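Local coordinates for uncharacterized protein YhfS (Escherichia coli, PDB 4J8L) that is of unknown function but carries covalently attached pyridoxal 5'-phosphate and resembles aminotransferase-type enzymes, with cysteine synthase activity only tentatively assigned, at residues G37-L40 against G41-G45; P49-T52 against Q53-Q57; G77-R80 against A81-A85. All coordinates share one frame; numbering follows the deposited sequence. Where two conformers were deposited one is given.

Contact 1 of 3, residues G37-L40 against G41-G45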
loop_
_atom_site.group_PDB
_atom_site.type_symbol
_atom_site.label_atom_id
_atom_site.label_comp_id
_atom_site.label_asym_id
_atom_site.label_seq_id
_atom_site.Cartn_x
_atom_site.Cartn_y
_atom_site.Cartn_z
ATOM N N GLY A 37 22.009 -13.165 11.448
ATOM C CA GLY A 37 20.800 -13.227 12.259
ATOM C C GLY A 37 20.206 -11.885 12.715
ATOM O O GLY A 37 19.029 -11.820 13.086
ATOM N N GLY A 38 21.009 -10.830 12.699
ATOM C CA GLY A 38 20.533 -9.497 13.056
ATOM C C GLY A 38 20.818 -9.084 14.494
ATOM O O GLY A 38 20.353 -9.743 15.438
ATOM N N ASP A 39 21.553 -7.984 14.659
ATOM C CA ASP A 39 21.949 -7.523 15.991
ATOM C C ASP A 39 20.836 -6.735 16.681
ATOM O O ASP A 39 19.781 -6.503 16.101
ATOM C CB ASP A 39 23.264 -6.721 15.964
ATOM C CG ASP A 39 23.154 -5.417 15.194
ATOM O OD1 ASP A 39 22.560 -5.417 14.099
ATOM O OD2 ASP A 39 23.691 -4.388 15.671
ATOM N N LEU A 40 21.085 -6.354 17.927
ATOM C CA LEU A 40 20.062 -5.798 18.798
ATOM C C LEU A 40 20.476 -4.463 19.391
ATOM O O LEU A 40 21.643 -4.236 19.681
ATOM C CB LEU A 40 19.811 -6.757 19.958
ATOM C CG LEU A 40 19.222 -8.124 19.614
ATOM C CD1 LEU A 40 19.421 -9.097 20.767
ATOM C CD2 LEU A 40 17.730 -7.976 19.302
ATOM N N GLY A 41 19.509 -3.579 19.599
ATOM C CA GLY A 41 19.720 -2.478 20.518
ATOM C C GLY A 41 20.363 -1.199 20.014
ATOM O O GLY A 41 20.507 -0.965 18.810
ATOM N N LEU A 42 20.750 -0.370 20.972
ATOM C CA LEU A 42 21.150 1.011 20.700
ATOM C C LEU A 42 22.659 1.085 20.510
ATOM O O LEU A 42 23.380 1.513 21.403
ATOM C CB LEU A 42 20.719 1.896 21.867
ATOM C CG LEU A 42 19.224 1.873 22.200
ATOM C CD1 LEU A 42 18.887 2.888 23.277
ATOM C CD2 LEU A 42 18.411 2.134 20.949
ATOM N N THR A 43 23.132 0.632 19.352
ATOM C CA THR A 43 24.572 0.550 19.118
ATOM C C THR A 43 25.176 1.951 18.982
ATOM O O THR A 43 24.552 2.861 18.424
ATOM C CB THR A 43 24.907 -0.341 17.896
ATOM O OG1 THR A 43 24.589 0.333 16.672
ATOM C CG2 THR A 43 24.134 -1.656 17.965
ATOM N N PRO A 44 26.386 2.133 19.509
ATOM C CA PRO A 44 26.985 3.473 19.573
ATOM C C PRO A 44 27.135 4.154 18.214
ATOM O O PRO A 44 27.593 3.542 17.241
ATOM C CB PRO A 44 28.352 3.224 20.217
ATOM C CG PRO A 44 28.579 1.765 20.139
ATOM C CD PRO A 44 27.244 1.106 20.118
ATOM N N GLY A 45 26.722 5.418 18.161
ATOM C CA GLY A 45 26.829 6.209 16.950
ATOM C C GLY A 45 25.618 6.074 16.045
ATOM O O GLY A 45 25.377 6.944 15.200
#
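Asp39 and Thr43 meet across the bend of this loop through a single side-chain contact: carboxylate oxygen OD2 of Asp39 lies 3.6 Å from methyl CG2 of Thr43. The two side chains cross at about a right angle, and the touch is van der Waals in kind. The same methyl, Thr43 CG2, is 4.0 Å from the carbonyl oxygen Leu40 O, so CG2 sits beside both the acid and the backbone that follows it. Torsions explain the meeting. In Asp39 the bond from CA to CB points toward residues 41-45, and CG stands between the backbone N and the carbonyl carbon (chi1 65°), which sets OD2 beside Thr43 CG2; Thr43 in turn holds CG2 beside its own N.

The polar ends are used outside the loop. Asp39 OD1 accepts from Val51 N and OD2 from Arg50 N, so the carboxylate takes up the first amide N-H groups of helix 50-62; the positive end of the helix would be expected to stabilise the carboxylate's charge. Thr43 OG1 hydrogen-bonds to Gln48 O, tying the loop back on its own later course. In a chain of the aminotransferase class I and II family, this is the connection between helices 31-34 and 50-62, at the protein surface.

Backbone geometry makes the turn. Leu42 is the centre of an inverse gamma turn, closed by a weak bond of 3.1 Å from Thr43 N to Gly41 O. Gly41, with phi 87°, could not carry a side chain here: a CB would come 2.6 Å from Leu40 O, a clash. Its N is held by Gln228 OE1, and Asp39 also bonds through its backbone to Gly229. Leu42 points away from residues 37-40; Leu40 likewise turns away overall, though its CB adjoins Gly41 N.

Contact 2 of 3, residues P49-T52 against Q53-Q57. With ACY (acetic acid), chain D.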
loop_
_atom_site.group_PDB
_atom_site.type_symbol
_atom_site.label_atom_id
_atom_site.label_comp_id
_atom_site.label_asym_id
_atom_site.label_seq_id
_atom_site.Cartn_x
_atom_site.Cartn_y
_atom_site.Cartn_z
ATOM N N PRO A 49 20.237 -0.954 15.701
ATOM C CA PRO A 49 21.124 -2.051 15.287
ATOM C C PRO A 49 21.897 -1.746 14.021
ATOM O O PRO A 49 21.402 -1.043 13.130
ATOM C CB PRO A 49 20.138 -3.210 15.047
ATOM C CG PRO A 49 19.036 -2.937 16.016
ATOM C CD PRO A 49 18.866 -1.433 15.973
ATOM N N ARG A 50 23.130 -2.248 13.961
ATOM C CA ARG A 50 23.946 -2.073 12.775
ATOM C C ARG A 50 23.256 -2.690 11.562
ATOM O O ARG A 50 23.285 -2.121 10.474
ATOM C CB ARG A 50 25.325 -2.710 12.975
ATOM C CG ARG A 50 26.166 -2.074 14.085
ATOM C CD ARG A 50 27.477 -2.838 14.291
ATOM N NE ARG A 50 27.215 -4.243 14.612
ATOM C CZ ARG A 50 27.003 -4.714 15.839
ATOM N NH1 ARG A 50 27.042 -3.902 16.887
ATOM N NH2 ARG A 50 26.773 -6.006 16.022
ATOM N N VAL A 51 22.633 -3.856 11.746
ATOM C CA VAL A 51 21.958 -4.507 10.629
ATOM C C VAL A 51 20.735 -3.710 10.167
ATOM O O VAL A 51 20.437 -3.633 8.973
ATOM C CB VAL A 51 21.577 -5.962 10.978
ATOM C CG1 VAL A 51 20.633 -6.534 9.920
ATOM C CG2 VAL A 51 22.829 -6.803 11.110
ATOM N N THR A 52 20.050 -3.070 11.109
ATOM C CA THR A 52 18.901 -2.242 10.750
ATOM C C THR A 52 19.332 -1.057 9.880
ATOM O O THR A 52 18.677 -0.749 8.881
ATOM C CB THR A 52 18.128 -1.799 12.000
ATOM O OG1 THR A 52 17.677 -2.976 12.689
ATOM C CG2 THR A 52 16.900 -0.939 11.620
ATOM N N GLN A 53 20.444 -0.417 10.245
ATOM C CA GLN A 53 20.980 0.651 9.412
ATOM C C GLN A 53 21.239 0.130 8.003
ATOM O O GLN A 53 20.817 0.746 7.027
ATOM C CB GLN A 53 22.269 1.239 9.986
ATOM C CG GLN A 53 22.822 2.361 9.108
ATOM C CD GLN A 53 24.204 2.840 9.511
ATOM O OE1 GLN A 53 25.077 2.051 9.882
ATOM N NE2 GLN A 53 24.415 4.148 9.431
ATOM N N ARG A 54 21.914 -1.015 7.905
ATOM C CA ARG A 54 22.252 -1.573 6.596
ATOM C C ARG A 54 20.997 -1.821 5.763
ATOM O O ARG A 54 20.964 -1.526 4.570
ATOM C CB ARG A 54 23.026 -2.886 6.734
ATOM C CG ARG A 54 24.427 -2.748 7.245
ATOM C CD ARG A 54 25.138 -4.101 7.223
ATOM N NE ARG A 54 26.471 -4.039 7.809
ATOM C CZ ARG A 54 27.589 -3.917 7.106
ATOM N NH1 ARG A 54 27.536 -3.848 5.784
ATOM N NH2 ARG A 54 28.761 -3.872 7.723
ATOM N N VAL A 55 19.972 -2.388 6.393
ATOM C CA VAL A 55 18.725 -2.669 5.695
ATOM C C VAL A 55 18.101 -1.369 5.202
ATOM O O VAL A 55 17.611 -1.285 4.077
ATOM C CB VAL A 55 17.724 -3.465 6.580
ATOM C CG1 VAL A 55 16.332 -3.489 5.936
ATOM C CG2 VAL A 55 18.228 -4.885 6.810
ATOM N N GLU A 56 18.145 -0.342 6.041
ATOM C CA GLU A 56 17.630 0.966 5.645
ATOM C C GLU A 56 18.391 1.512 4.436
ATOM O O GLU A 56 17.774 2.066 3.521
ATOM C CB GLU A 56 17.653 1.936 6.831
ATOM C CG GLU A 56 16.584 1.571 7.858
ATOM C CD GLU A 56 16.788 2.226 9.211
ATOM O OE1 GLU A 56 17.895 2.740 9.480
ATOM O OE2 GLU A 56 15.816 2.230 10.005
ATOM N N GLN A 57 19.711 1.312 4.412
ATOM C CA GLN A 57 20.513 1.710 3.261
ATOM C C GLN A 57 20.081 0.950 2.010
ATOM O O GLN A 57 20.009 1.520 0.921
ATOM C CB GLN A 57 22.012 1.503 3.533
ATOM C CG GLN A 57 22.570 2.505 4.550
ATOM C CD GLN A 57 23.969 2.158 4.997
ATOM O OE1 GLN A 57 24.553 1.182 4.531
ATOM N NE2 GLN A 57 24.519 2.958 5.906
HETATM C C ACY D . 27.369 -5.358 11.492
HETATM O O ACY D . 27.400 -5.852 12.642
HETATM O OXT ACY D . 26.440 -5.545 10.673
HETATM C CH3 ACY D . 28.512 -4.483 11.070
HETATM O O HOH W 1 25.450 -0.605 9.796
#
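Arg50 and Arg54 reach one acetate through differently shaped chains: Arg50 is bent at chi3 (-58°), whereas Arg54 runs extended from CG to NE, both having CG beside the backbone N. They stand one turn apart in the opening of helix 50-62, with Pro49 at the N-cap position. The i to i+4 pattern is regular: Gln53, Arg54, Val55 and Glu56 each donate their N-H to the carbonyl four residues earlier, as in the bond from Val55 N to Val51 O at 2.9 Å.

The acetate, probably from the crystallisation liquor, is gripped unequally. Arg50 NE donates to its oxygen O at 2.6 Å, nearly straight (171°), at the edge of the guanidinium and near its plane. Arg54 NE gives a longer, more bent bond to OXT, 3.2 Å and 144°. Arg50 NE and Arg54 NE are 6.8 Å apart, and the carboxylate lying between them would probably offset the like charges. Arg54 has other mates as well, Glu33 in a salt bridge and the carbonyl of His28.

On another side of the helix Thr52 and Glu56 cross obliquely. Glu56 CG, beside its own backbone N, lies 3.3 Å from Thr52 O, and Glu56 OE2 lies 3.7 Å from Thr52 CG2. The polar ends are satisfied by neighbouring parts of the chain: Thr52 OG1 by Ile227 O, Glu56 OE2 by Leu70 N and OE1 by Gln48 NE2. Val51, Thr52 and Val55 pack against helix 229-261, and along that buried face Val51 CG1 is 4.3 Å from Val55 CG2.

Contact 3 of 3, residues G77-R80 against A81-A85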
loop_
_atom_site.group_PDB
_atom_site.type_symbol
_atom_site.label_atom_id
_atom_site.label_comp_id
_atom_site.label_asym_id
_atom_site.label_seq_id
_atom_site.Cartn_x
_atom_site.Cartn_y
_atom_site.Cartn_z
ATOM N N GLY A 77 2.218 4.245 11.422
ATOM C CA GLY A 77 3.405 4.815 12.049
ATOM C C GLY A 77 4.292 5.547 11.054
ATOM O O GLY A 77 4.871 6.604 11.368
ATOM N N ALA A 78 4.405 4.996 9.847
ATOM C CA ALA A 78 5.232 5.614 8.811
ATOM C C ALA A 78 4.649 6.962 8.373
ATOM O O ALA A 78 5.371 7.946 8.204
ATOM C CB ALA A 78 5.386 4.677 7.613
ATOM N N ILE A 79 3.337 7.000 8.191
ATOM C CA ILE A 79 2.670 8.238 7.809
ATOM C C ILE A 79 2.774 9.266 8.924
ATOM O O ILE A 79 3.020 10.441 8.657
ATOM C CB ILE A 79 1.215 7.985 7.405
ATOM C CG1 ILE A 79 1.203 7.287 6.040
ATOM C CG2 ILE A 79 0.413 9.298 7.355
ATOM C CD1 ILE A 79 -0.123 6.606 5.685
ATOM N N ARG A 80 2.598 8.838 10.171
ATOM C CA ARG A 80 2.738 9.784 11.284
ATOM C C ARG A 80 4.144 10.383 11.330
ATOM O O ARG A 80 4.316 11.598 11.453
ATOM C CB ARG A 80 2.422 9.125 12.625
ATOM C CG ARG A 80 2.424 10.119 13.787
ATOM C CD ARG A 80 2.434 9.413 15.139
ATOM N NE ARG A 80 1.237 8.605 15.361
ATOM C CZ ARG A 80 1.222 7.272 15.350
ATOM N NH1 ARG A 80 2.345 6.585 15.125
ATOM N NH2 ARG A 80 0.083 6.623 15.569
ATOM N N ALA A 81 5.153 9.528 11.219
ATOM C CA ALA A 81 6.526 10.005 11.285
ATOM C C ALA A 81 6.846 10.924 10.115
ATOM O O ALA A 81 7.488 11.961 10.295
ATOM C CB ALA A 81 7.496 8.825 11.322
ATOM N N GLY A 82 6.394 10.555 8.920
ATOM C CA GLY A 82 6.633 11.387 7.751
ATOM C C GLY A 82 5.945 12.742 7.833
ATOM O O GLY A 82 6.557 13.783 7.572
ATOM N N LEU A 83 4.668 12.747 8.200
ATOM C CA LEU A 83 3.963 14.020 8.361
ATOM C C LEU A 83 4.611 14.902 9.429
ATOM O O LEU A 83 4.767 16.102 9.229
ATOM C CB LEU A 83 2.486 13.793 8.683
ATOM C CG LEU A 83 1.640 13.264 7.520
ATOM C CD1 LEU A 83 0.202 13.022 7.977
ATOM C CD2 LEU A 83 1.670 14.223 6.336
ATOM N N ALA A 84 4.993 14.308 10.557
ATOM C CA ALA A 84 5.610 15.077 11.640
ATOM C C ALA A 84 6.938 15.710 11.234
ATOM O O ALA A 84 7.351 16.724 11.802
ATOM C CB ALA A 84 5.793 14.211 12.874
ATOM N N ALA A 85 7.597 15.113 10.248
ATOM C CA ALA A 85 8.858 15.640 9.746
ATOM C C ALA A 85 8.666 16.697 8.650
ATOM O O ALA A 85 9.616 17.405 8.303
ATOM C CB ALA A 85 9.734 14.500 9.239
#
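Gly77 through Arg80 accept, in order, the amide N-H groups of Ala81 through Ala84, all at 2.9 Å from N to O and with N-H...O angles between 160° and 170°, the regular i to i+4 ladder of an alpha-helix. On one side of the helix Ile79 and Leu83 run alongside each other in the same direction, with CG2 of Ile79 3.8 Å from CD1 of Leu83. Leu83 has CG beside its backbone N (chi1 -71°), which also lays Leu83 CG 3.3 Å from Ile79 O. Ile79 puts CG2 opposite its own N, which turns it toward Leu83 CD1. The smaller residues stay close to the backbone: Ala81 CB is 3.4 Å from Gly77 O, and Ala84 CB is 3.3 Å from Arg80 O. Replacing Leu83 by an alanine would probably open a gap beside Ile79 CG2.

Helix 74-86 is covered on more than one side: Ile79 and Leu83 together meet Ile107 of helix 102-111 and Leu139 of strand 137-141, Ala78 and Ile79 rest on Thr191 of strand 189-193, and Ala81 and Ala85 touch helix 210-219.

In the fold
Contacts 1 and 2 form one unit, their centres about 9 Å apart. Asp39 OD2 makes a salt bridge of 3.5 Å to Arg50 NH2, while Gly41 O packs at 3.3 Å on Pro49 CD. In contact 1 the side chain of Asp39 is about 5 Å from the bound acetate that contact 2 holds. Contact 3 stands apart, its nearest atoms about 11 Å from contact 2 and about 16 Å from contact 1. Strand 67-72 lies between contacts 2 and 3 along the chain and leads into helix 74-86. As in related fold-type I enzymes, the start of that helix probably lies near the phosphate of the cofactor carried by Lys196.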